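Local coordinates for RsfP (Uncultured bacterium, PDB 4GLJ), which probably catalyses the phosphate-dependent cleavage of methylthioadenosine, as a methylthioadenosine phosphorylase, and here binds the dye rhodamine B in pockets of its trimeric assembly, at residues Leu71-Val76 against Ile196-Met201; Pro77-Ile82 against Ser126-Asp131; Met201-Leu206 against Ile212-Leu217. All coordinates share one frame; numbering follows the deposited sequence.

Contact 1: residues Leu71-Val76 against Ile196-Met201; sequences LTPSEV and IGMTNM. With RHB (N-[9-(2-carboxyphenyl)-6-(diethylamino)-3H-xanthen-3-ylidene]-N-ethylethanaminium), chain C; PO4 (phosphate ion), chain D.
The ring of Pro73 rests on Met198 just where that residue turns away toward a bound dye, so one thioether side chain serves both a loop and a ligand. Two ring carbons meet the root of the methionine: Pro73 CB lies 3.6 Å from Met198 CB, and Pro73 CG is equally near. The same Pro73 CB also comes to 3.4 Å from Met198 O, whose hydrogen bond goes to Arg124. With CG anti to the carbonyl carbon (chi1 -59°) and the chain extended beyond it, Met198 carries its end past the proline to pack on an ethyl group of the rhodamine. Thr199 adds a looser touch, its methyl CG2 being 4.1 Å from Pro73 CB.

Here the contact illustrates how the phosphorylase superfamily builds a pocket from loops that leave a central mixed sheet: Leu71-Val76 follows strand 57-63, and Ile196-Met201 runs out of strand 195-197 into helix 200-209. His136 of the second subunit packs on both Pro73 and Met198, which places the contact at a subunit boundary.

Thr199 also borders a phosphate, which its hydroxyl and methyl both approach; the ion was probably taken from the crystallisation liquor but is consistent with the phosphate site of this family. Thr199 OG1 is hydrogen-bonded to its O3, though the modelled separation is too short for its exact length to be trusted, and Ser22 N, Arg64 NH1, His65 NE2 and Ala98 N are also hydrogen-bonded to the ion. The proline loop is braced internally, since Thr72 N donates to the anti lone pair of Glu75 OE2 at 3.0 Å in a nearly straight bond (169°). The other carboxylate oxygen, Glu75 OE1, accepts from Asp131 N of the second subunit.

Contact 2: residues Pro77-Ile82 against Ser126-Asp131; sequences PYRANI and STFFGD
Phe128 presents the edge of its ring to one side of the helix that begins at Tyr78, where Arg79 and Ile82 receive it. Its CE1 lies 3.6 Å from the backbone oxygen Arg79 O, near the ring plane, and 3.8 Å from Arg79 CB. At the neighbouring corner Phe128 CZ meets the methyl Ile82 CG2 at 3.9 Å, again in plane, the two side chains crossing at about a right angle. Arg79 runs the other way along the phenylalanine: CG anti to the carbonyl carbon (chi1 -79°) and an extended chi2 bring its CD to 3.4 Å from Thr127 O, and a bend at chi3 (-55°) then turns the guanidinium, which is inclined 37° to the ring. An alanine at Phe128 is likely to open a gap beside the helix, with Ile82 CG2 and the aliphatic part of Arg79 losing the ring edge they pack against.

Around this first shell lies what fixes the loop. Thr127 OG1 accepts from Phe129 N at 2.8 Å, and is also hydrogen-bonded to Glu209 OE2; the other oxygen of Glu209 bonds to Phe128 N, so a single carboxylate steadies the backbone from which the ring springs. Tyr42 meets the phenylalanine ring obliquely. Farther out, the loop reaches a neighbouring molecule of the trimer: Ser126 O bonds to Gln178 NE2 of the third subunit, and Thr127 packs on its Pro177.

The arrangement is thus an irregular loop shaped by an ST turn at Thr127, joining the first turn of helix 78-87 to a subunit interface.

Contact 3: residues Met201-Leu206 against Ile212-Leu217; sequences MPEAKL and IAYATL
Tyr214 OH donates to Glu203 OE1 across only 2.6 Å, the one hydrogen bond between helix 200-209 and the strand that follows it, within the segments compared here. This is a helix packed on the face of the central sheet in the alpha/beta fold of the phosphorylase superfamily: after a short connection the chain returns as strand 213-221, parallel to strand 92-101. The phenol arrives on the anti side of the glutamate oxygen, 21° out of the carboxylate plane, and the carboxylate in turn lies at the edge of the tyrosine ring. Asn200 OD1 is a second, weak partner of the hydroxyl.

The remaining oxygen of the glutamate, Glu203 OE2, forms a salt bridge with Arg64 NE, and Arg64 also binds the phosphate ion. Glu203 thus probably helps to position a residue of the anion site, with Tyr214 as a second-shell partner; both Glu203 and Tyr214 are buried.

Because Tyr214 holds CG anti to its own backbone nitrogen (chi1 174°), its ring rises from the strand to lie beneath the helix. One face receives the backbone of the next helical residue in a CH-pi contact: Ala204 CA stands 4.0 Å from the ring centroid, 16° off the normal. The methyl Ala204 CB leans toward the rim, 3.7 Å from Tyr214 CE1.

The three contacts adjoin one another, with centres 12 to 14 Å apart; contacts 1 and 3 are buried, contact 2 only partly. Contact 1 borders the dye and the phosphate, while the side chains of Glu203 in contact 3 and Thr127 in contact 2 lie about 10 and 12 Å from a bound rhodamine B. Contact 2 is nested in the chain loop that contact 1 closes, and the two join where Tyr78 OH probably bonds to Pro73 O at 2.8 Å. Contacts 1 and 3 share Met201 and both use helix 200-209, and Asn200 OD1 probably bonds to Thr216 OG1 at 2.7 Å. The same helix meets contact 2 farther along, Leu206 O lying 3.5 Å from Phe128 CE2.

Contact 1: residues Leu71-Val76 against Ile196-Met201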
loop_
_atom_site.group_PDB
_atom_site.type_symbol
_atom_site.label_atom_id
_atom_site.label_comp_id
_atom_site.label_asym_id
_atom_site.label_seq_id
_atom_site.Cartn_x
_atom_site.Cartn_y
_atom_site.Cartn_z
ATOM N N LEU A 71 -13.984 7.030 15.712
ATOM C CA LEU A 71 -13.401 6.424 14.496
ATOM C C LEU A 71 -11.901 6.418 14.496
ATOM O O LEU A 71 -11.249 7.390 14.888
ATOM C CB LEU A 71 -13.844 7.196 13.226
ATOM C CG LEU A 71 -15.377 7.300 13.102
ATOM C CD1 LEU A 71 -15.791 8.368 12.057
ATOM C CD2 LEU A 71 -16.063 5.929 12.836
ATOM N N THR A 72 -11.350 5.343 13.984
ATOM C CA THR A 72 -9.937 5.257 13.702
ATOM C C THR A 72 -9.701 5.944 12.318
ATOM O O THR A 72 -10.655 6.023 11.512
ATOM C CB THR A 72 -9.447 3.799 13.546
ATOM O OG1 THR A 72 -10.080 3.106 12.434
ATOM C CG2 THR A 72 -9.709 2.915 14.807
ATOM N N PRO A 73 -8.474 6.388 12.067
ATOM C CA PRO A 73 -8.123 7.028 10.768
ATOM C C PRO A 73 -8.537 6.204 9.582
ATOM O O PRO A 73 -9.078 6.785 8.668
ATOM C CB PRO A 73 -6.593 7.139 10.853
ATOM C CG PRO A 73 -6.384 7.431 12.274
ATOM C CD PRO A 73 -7.333 6.484 12.999
ATOM N N SER A 74 -8.339 4.856 9.578
ATOM C CA SER A 74 -8.644 4.026 8.428
ATOM C C SER A 74 -10.142 4.007 8.134
ATOM O O SER A 74 -10.501 3.773 7.014
ATOM C CB SER A 74 -8.221 2.524 8.638
ATOM O OG SER A 74 -6.829 2.433 8.922
ATOM N N GLU A 75 -11.028 4.239 9.110
ATOM C CA GLU A 75 -12.420 4.018 8.802
ATOM C C GLU A 75 -13.180 5.378 8.699
ATOM O O GLU A 75 -14.402 5.414 8.570
ATOM C CB GLU A 75 -13.075 3.067 9.839
ATOM C CG GLU A 75 -13.141 3.781 11.177
ATOM C CD GLU A 75 -13.611 2.814 12.309
ATOM O OE1 GLU A 75 -14.233 1.760 12.001
ATOM O OE2 GLU A 75 -13.410 3.166 13.472
ATOM N N VAL A 76 -12.463 6.491 8.770
ATOM C CA VAL A 76 -13.157 7.783 8.635
ATOM C C VAL A 76 -13.862 7.819 7.263
ATOM O O VAL A 76 -13.203 7.459 6.243
ATOM C CB VAL A 76 -12.139 8.883 8.800
ATOM C CG1 VAL A 76 -12.723 10.257 8.356
ATOM C CG2 VAL A 76 -11.688 8.961 10.276
ATOM N N ILE A 196 4.393 13.326 10.579
ATOM C CA ILE A 196 3.666 12.133 10.324
ATOM C C ILE A 196 2.279 12.187 10.905
ATOM O O ILE A 196 2.069 12.474 12.122
ATOM C CB ILE A 196 4.459 10.871 10.800
ATOM C CG1 ILE A 196 3.633 9.564 10.553
ATOM C CG2 ILE A 196 4.880 10.976 12.265
ATOM C CD1 ILE A 196 4.573 8.402 10.322
ATOM N N GLY A 197 1.298 11.854 10.084
ATOM C CA GLY A 197 -0.067 11.800 10.602
ATOM C C GLY A 197 -0.805 10.632 9.910
ATOM O O GLY A 197 -0.173 9.876 9.182
ATOM N N MET A 198 -2.109 10.454 10.196
ATOM C CA MET A 198 -2.839 9.269 9.667
ATOM C C MET A 198 -4.062 9.666 8.883
ATOM O O MET A 198 -4.815 8.774 8.425
ATOM C CB MET A 198 -3.229 8.349 10.837
ATOM C CG MET A 198 -2.009 7.857 11.645
ATOM S SD MET A 198 -2.522 6.690 12.912
ATOM C CE MET A 198 -0.941 6.355 13.643
ATOM N N THR A 199 -4.324 10.979 8.780
ATOM C CA THR A 199 -5.692 11.345 8.298
ATOM C C THR A 199 -5.769 12.268 7.044
ATOM O O THR A 199 -6.840 12.305 6.384
ATOM C CB THR A 199 -6.516 12.070 9.423
ATOM O OG1 THR A 199 -5.748 13.221 9.873
ATOM C CG2 THR A 199 -6.756 11.178 10.575
ATOM N N ASN A 200 -4.709 13.033 6.735
ATOM C CA ASN A 200 -4.879 14.057 5.713
ATOM C C ASN A 200 -4.842 13.506 4.280
ATOM O O ASN A 200 -5.172 14.224 3.338
ATOM C CB ASN A 200 -3.933 15.246 5.969
ATOM C CG ASN A 200 -4.442 16.125 7.164
ATOM O OD1 ASN A 200 -4.372 17.333 7.095
ATOM N ND2 ASN A 200 -5.116 15.502 8.180
ATOM N N MET A 201 -4.544 12.213 4.134
ATOM C CA MET A 201 -4.835 11.458 2.899
ATOM C C MET A 201 -5.832 10.375 3.259
ATOM O O MET A 201 -5.619 9.657 4.224
ATOM C CB MET A 201 -3.553 10.851 2.307
ATOM C CG MET A 201 -2.595 11.885 1.709
ATOM S SD MET A 201 -3.289 12.442 0.114
ATOM C CE MET A 201 -2.003 13.550 -0.452
HETATM O O2 RHB C . 3.492 11.460 21.157
HETATM C C26 RHB C . 2.694 11.634 22.106
HETATM C C19 RHB C . 1.235 11.476 21.770
HETATM C C14 RHB C . 0.910 10.886 20.575
HETATM C C15 RHB C . -0.424 10.718 20.226
HETATM C C16 RHB C . -1.449 11.171 21.049
HETATM C C17 RHB C . -1.127 11.787 22.252
HETATM C C18 RHB C . 0.212 11.939 22.597
HETATM C C9 RHB C . 1.964 10.347 19.683
HETATM C C8 RHB C . 3.127 9.636 20.254
HETATM C C13 RHB C . 3.216 9.543 21.636
HETATM C C12 RHB C . 4.302 8.910 22.215
HETATM C C11 RHB C . 5.301 8.352 21.424
HETATM N N1 RHB C . 6.369 7.717 22.119
HETATM C C35 RHB C . 5.852 6.650 23.003
HETATM C C36 RHB C . 5.865 7.068 24.461
HETATM C C22 RHB C . 7.400 7.143 21.226
HETATM C C23 RHB C . 7.844 5.778 21.725
HETATM C C10 RHB C . 5.205 8.446 20.019
HETATM C C7 RHB C . 4.101 9.090 19.409
HETATM O O1 RHB C . 3.972 9.217 18.015
HETATM C C1 RHB C . 2.881 9.863 17.416
HETATM C C2 RHB C . 1.865 10.431 18.210
HETATM C C6 RHB C . 2.746 9.977 16.021
HETATM C C5 RHB C . 1.614 10.648 15.519
HETATM C C4 RHB C . 0.633 11.210 16.315
HETATM C C3 RHB C . 0.760 11.095 17.679
HETATM N N2 RHB C . 1.390 10.730 14.160
HETATM C C24 RHB C . 1.923 9.454 13.733
HETATM C C25 RHB C . 0.880 8.830 12.851
HETATM C C33 RHB C . -0.048 10.520 13.970
HETATM C C34 RHB C . -0.859 11.682 14.527
HETATM O O3 RHB C . 3.092 11.957 23.260
HETATM P P PO4 D . -5.976 13.694 13.366
HETATM O O1 PO4 D . -5.590 12.549 14.257
HETATM O O2 PO4 D . -5.778 14.895 14.261
HETATM O O3 PO4 D . -5.039 13.623 12.218
HETATM O O4 PO4 D . -7.427 13.634 12.903
#

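Contact 2: residues Pro77-Ile82 against Ser126-Asp131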
loop_
_atom_site.group_PDB
_atom_site.type_symbol
_atom_site.label_atom_id
_atom_site.label_comp_id
_atom_site.label_asym_id
_atom_site.label_seq_id
_atom_site.Cartn_x
_atom_site.Cartn_y
_atom_site.Cartn_z
ATOM N N PRO A 77 -15.121 8.302 7.183
ATOM C CA PRO A 77 -15.716 8.298 5.868
ATOM C C PRO A 77 -15.258 9.568 5.091
ATOM O O PRO A 77 -16.043 10.564 4.910
ATOM C CB PRO A 77 -17.236 8.351 6.190
ATOM C CG PRO A 77 -17.293 9.258 7.425
ATOM C CD PRO A 77 -16.033 8.905 8.198
ATOM N N TYR A 78 -14.047 9.499 4.536
ATOM C CA TYR A 78 -13.478 10.712 3.893
ATOM C C TYR A 78 -14.332 11.213 2.728
ATOM O O TYR A 78 -14.460 12.417 2.600
ATOM C CB TYR A 78 -12.061 10.360 3.363
ATOM C CG TYR A 78 -11.093 10.131 4.496
ATOM C CD1 TYR A 78 -10.531 11.184 5.167
ATOM C CD2 TYR A 78 -10.816 8.814 4.912
ATOM C CE1 TYR A 78 -9.677 10.945 6.239
ATOM C CE2 TYR A 78 -9.968 8.577 5.999
ATOM C CZ TYR A 78 -9.479 9.625 6.669
ATOM O OH TYR A 78 -8.637 9.422 7.704
ATOM N N ARG A 79 -14.843 10.346 1.856
ATOM C CA ARG A 79 -15.647 10.765 0.728
ATOM C C ARG A 79 -16.967 11.423 1.126
ATOM O O ARG A 79 -17.242 12.465 0.651
ATOM C CB ARG A 79 -15.905 9.598 -0.223
ATOM C CG ARG A 79 -14.777 9.219 -1.164
ATOM C CD ARG A 79 -15.116 8.004 -2.002
ATOM N NE ARG A 79 -15.498 6.903 -1.161
ATOM C CZ ARG A 79 -16.108 5.804 -1.554
ATOM N NH1 ARG A 79 -16.417 5.597 -2.807
ATOM N NH2 ARG A 79 -16.394 4.907 -0.658
ATOM N N ALA A 80 -17.725 10.837 2.052
ATOM C CA ALA A 80 -18.891 11.545 2.676
ATOM C C ALA A 80 -18.601 12.880 3.283
ATOM O O ALA A 80 -19.372 13.813 3.086
ATOM C CB ALA A 80 -19.656 10.619 3.650
ATOM N N ASN A 81 -17.513 13.012 4.026
ATOM C CA ASN A 81 -17.187 14.278 4.692
ATOM C C ASN A 81 -16.927 15.402 3.672
ATOM O O ASN A 81 -17.452 16.502 3.808
ATOM C CB ASN A 81 -15.919 14.106 5.540
ATOM C CG ASN A 81 -16.157 13.250 6.797
ATOM O OD1 ASN A 81 -17.332 13.008 7.161
ATOM N ND2 ASN A 81 -15.070 12.848 7.494
ATOM N N ILE A 82 -16.162 15.079 2.629
ATOM C CA ILE A 82 -15.764 16.110 1.649
ATOM C C ILE A 82 -16.981 16.352 0.816
ATOM O O ILE A 82 -17.268 17.496 0.514
ATOM C CB ILE A 82 -14.526 15.583 0.806
ATOM C CG1 ILE A 82 -13.243 15.574 1.661
ATOM C CG2 ILE A 82 -14.309 16.468 -0.423
ATOM C CD1 ILE A 82 -12.874 16.885 2.352
ATOM N N SER A 126 -9.614 6.504 -2.366
ATOM C CA SER A 126 -8.918 7.800 -2.388
ATOM C C SER A 126 -9.328 8.680 -3.609
ATOM O O SER A 126 -8.646 9.649 -3.956
ATOM C CB SER A 126 -7.390 7.569 -2.355
ATOM O OG SER A 126 -7.085 6.697 -3.459
ATOM N N THR A 127 -10.496 8.378 -4.170
ATOM C CA THR A 127 -11.055 9.150 -5.292
ATOM C C THR A 127 -12.554 8.974 -5.296
ATOM O O THR A 127 -13.121 7.991 -4.780
ATOM C CB THR A 127 -10.466 8.663 -6.650
ATOM O OG1 THR A 127 -11.004 9.434 -7.731
ATOM C CG2 THR A 127 -10.801 7.193 -6.923
ATOM N N PHE A 128 -13.216 9.938 -5.908
ATOM C CA PHE A 128 -14.622 9.852 -6.133
ATOM C C PHE A 128 -14.852 9.228 -7.483
ATOM O O PHE A 128 -15.985 8.931 -7.821
ATOM C CB PHE A 128 -15.232 11.248 -6.252
ATOM C CG PHE A 128 -15.308 11.978 -4.960
ATOM C CD1 PHE A 128 -16.264 11.625 -3.981
ATOM C CD2 PHE A 128 -14.518 13.106 -4.740
ATOM C CE1 PHE A 128 -16.369 12.338 -2.794
ATOM C CE2 PHE A 128 -14.650 13.813 -3.545
ATOM C CZ PHE A 128 -15.578 13.468 -2.582
ATOM N N PHE A 129 -13.763 9.038 -8.249
ATOM C CA PHE A 129 -13.901 8.563 -9.615
ATOM C C PHE A 129 -13.824 7.057 -9.782
ATOM O O PHE A 129 -13.555 6.346 -8.831
ATOM C CB PHE A 129 -12.917 9.361 -10.517
ATOM C CG PHE A 129 -13.352 10.822 -10.598
ATOM C CD1 PHE A 129 -12.860 11.792 -9.692
ATOM C CD2 PHE A 129 -14.376 11.195 -11.468
ATOM C CE1 PHE A 129 -13.335 13.118 -9.745
ATOM C CE2 PHE A 129 -14.847 12.496 -11.531
ATOM C CZ PHE A 129 -14.368 13.456 -10.616
ATOM N N GLY A 130 -14.051 6.560 -10.995
ATOM C CA GLY A 130 -14.181 5.126 -11.184
ATOM C C GLY A 130 -15.657 4.862 -11.398
ATOM O O GLY A 130 -16.500 5.805 -11.341
ATOM N N ASP A 131 -15.974 3.592 -11.731
ATOM C CA ASP A 131 -17.351 3.157 -11.921
ATOM C C ASP A 131 -18.179 4.095 -12.771
ATOM O O ASP A 131 -19.318 4.459 -12.360
ATOM C CB ASP A 131 -18.045 2.904 -10.554
ATOM C CG ASP A 131 -19.389 2.186 -10.705
ATOM O OD1 ASP A 131 -19.628 1.476 -11.725
ATOM O OD2 ASP A 131 -20.229 2.313 -9.781
#

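Contact 3: residues Met201-Leu206 against Ile212-Leu217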
loop_
_atom_site.group_PDB
_atom_site.type_symbol
_atom_site.label_atom_id
_atom_site.label_comp_id
_atom_site.label_asym_id
_atom_site.label_seq_id
_atom_site.Cartn_x
_atom_site.Cartn_y
_atom_site.Cartn_z
ATOM N N MET A 201 -4.544 12.213 4.134
ATOM C CA MET A 201 -4.835 11.458 2.899
ATOM C C MET A 201 -5.832 10.375 3.259
ATOM O O MET A 201 -5.619 9.657 4.224
ATOM C CB MET A 201 -3.553 10.851 2.307
ATOM C CG MET A 201 -2.595 11.885 1.709
ATOM S SD MET A 201 -3.289 12.442 0.114
ATOM C CE MET A 201 -2.003 13.550 -0.452
ATOM N N PRO A 202 -6.922 10.216 2.497
ATOM C CA PRO A 202 -7.119 10.790 1.143
ATOM C C PRO A 202 -7.849 12.141 1.175
ATOM O O PRO A 202 -8.170 12.636 0.118
ATOM C CB PRO A 202 -8.002 9.730 0.459
ATOM C CG PRO A 202 -8.871 9.272 1.609
ATOM C CD PRO A 202 -7.899 9.130 2.764
ATOM N N GLU A 203 -8.025 12.719 2.369
ATOM C CA GLU A 203 -8.818 13.993 2.529
ATOM C C GLU A 203 -8.313 15.071 1.573
ATOM O O GLU A 203 -9.149 15.696 0.883
ATOM C CB GLU A 203 -8.719 14.465 3.960
ATOM C CG GLU A 203 -9.895 15.208 4.519
ATOM C CD GLU A 203 -9.698 15.488 6.003
ATOM O OE1 GLU A 203 -8.853 16.385 6.318
ATOM O OE2 GLU A 203 -10.290 14.774 6.867
ATOM N N ALA A 204 -6.977 15.226 1.443
ATOM C CA ALA A 204 -6.450 16.273 0.523
ATOM C C ALA A 204 -6.775 15.978 -0.965
ATOM O O ALA A 204 -7.041 16.917 -1.755
ATOM C CB ALA A 204 -4.934 16.512 0.687
ATOM N N LYS A 205 -6.669 14.696 -1.364
ATOM C CA LYS A 205 -6.998 14.272 -2.742
ATOM C C LYS A 205 -8.507 14.558 -3.048
ATOM O O LYS A 205 -8.865 15.007 -4.143
ATOM C CB LYS A 205 -6.704 12.740 -2.891
ATOM C CG LYS A 205 -5.186 12.461 -2.941
ATOM C CD LYS A 205 -4.950 10.938 -3.033
ATOM C CE LYS A 205 -3.446 10.781 -3.366
ATOM N NZ LYS A 205 -2.956 9.346 -3.221
ATOM N N LEU A 206 -9.360 14.129 -2.165
ATOM C CA LEU A 206 -10.802 14.270 -2.323
ATOM C C LEU A 206 -11.215 15.758 -2.380
ATOM O O LEU A 206 -12.051 16.144 -3.202
ATOM C CB LEU A 206 -11.541 13.518 -1.189
ATOM C CG LEU A 206 -11.269 11.975 -1.303
ATOM C CD1 LEU A 206 -11.687 11.234 -0.022
ATOM C CD2 LEU A 206 -11.986 11.356 -2.526
ATOM N N ILE A 212 -12.097 22.132 -3.958
ATOM C CA ILE A 212 -12.078 22.912 -2.717
ATOM C C ILE A 212 -10.639 23.138 -2.283
ATOM O O ILE A 212 -9.859 22.186 -2.237
ATOM C CB ILE A 212 -12.800 22.177 -1.578
ATOM C CG1 ILE A 212 -14.251 21.874 -1.921
ATOM C CG2 ILE A 212 -12.683 22.952 -0.252
ATOM C CD1 ILE A 212 -14.985 20.913 -0.946
ATOM N N ALA A 213 -10.283 24.368 -1.951
ATOM C CA ALA A 213 -8.950 24.698 -1.546
ATOM C C ALA A 213 -8.763 24.137 -0.168
ATOM O O ALA A 213 -9.632 24.235 0.675
ATOM C CB ALA A 213 -8.741 26.238 -1.568
ATOM N N TYR A 214 -7.625 23.502 0.062
ATOM C CA TYR A 214 -7.472 22.685 1.247
ATOM C C TYR A 214 -6.051 22.858 1.698
ATOM O O TYR A 214 -5.096 22.722 0.905
ATOM C CB TYR A 214 -7.731 21.204 0.940
ATOM C CG TYR A 214 -7.473 20.200 2.088
ATOM C CD1 TYR A 214 -6.144 19.767 2.369
ATOM C CD2 TYR A 214 -8.522 19.650 2.787
ATOM C CE1 TYR A 214 -5.874 18.872 3.391
ATOM C CE2 TYR A 214 -8.301 18.744 3.831
ATOM C CZ TYR A 214 -6.967 18.347 4.114
ATOM O OH TYR A 214 -6.750 17.379 5.100
ATOM N N ALA A 215 -5.894 23.188 2.987
ATOM C CA ALA A 215 -4.552 23.221 3.597
ATOM C C ALA A 215 -4.606 22.724 5.041
ATOM O O ALA A 215 -5.688 22.579 5.635
ATOM C CB ALA A 215 -3.864 24.596 3.483
ATOM N N THR A 216 -3.435 22.487 5.631
ATOM C CA THR A 216 -3.400 21.757 6.927
ATOM C C THR A 216 -2.693 22.642 7.964
ATOM O O THR A 216 -1.663 23.221 7.675
ATOM C CB THR A 216 -2.627 20.429 6.763
ATOM O OG1 THR A 216 -3.428 19.555 5.904
ATOM C CG2 THR A 216 -2.465 19.717 8.132
ATOM N N LEU A 217 -3.314 22.758 9.119
ATOM C CA LEU A 217 -2.626 23.274 10.297
ATOM C C LEU A 217 -2.270 22.035 11.206
ATOM O O LEU A 217 -3.152 21.438 11.824
ATOM C CB LEU A 217 -3.567 24.238 11.048
ATOM C CG LEU A 217 -3.076 24.787 12.405
ATOM C CD1 LEU A 217 -1.848 25.645 12.152
ATOM C CD2 LEU A 217 -4.158 25.612 13.098
#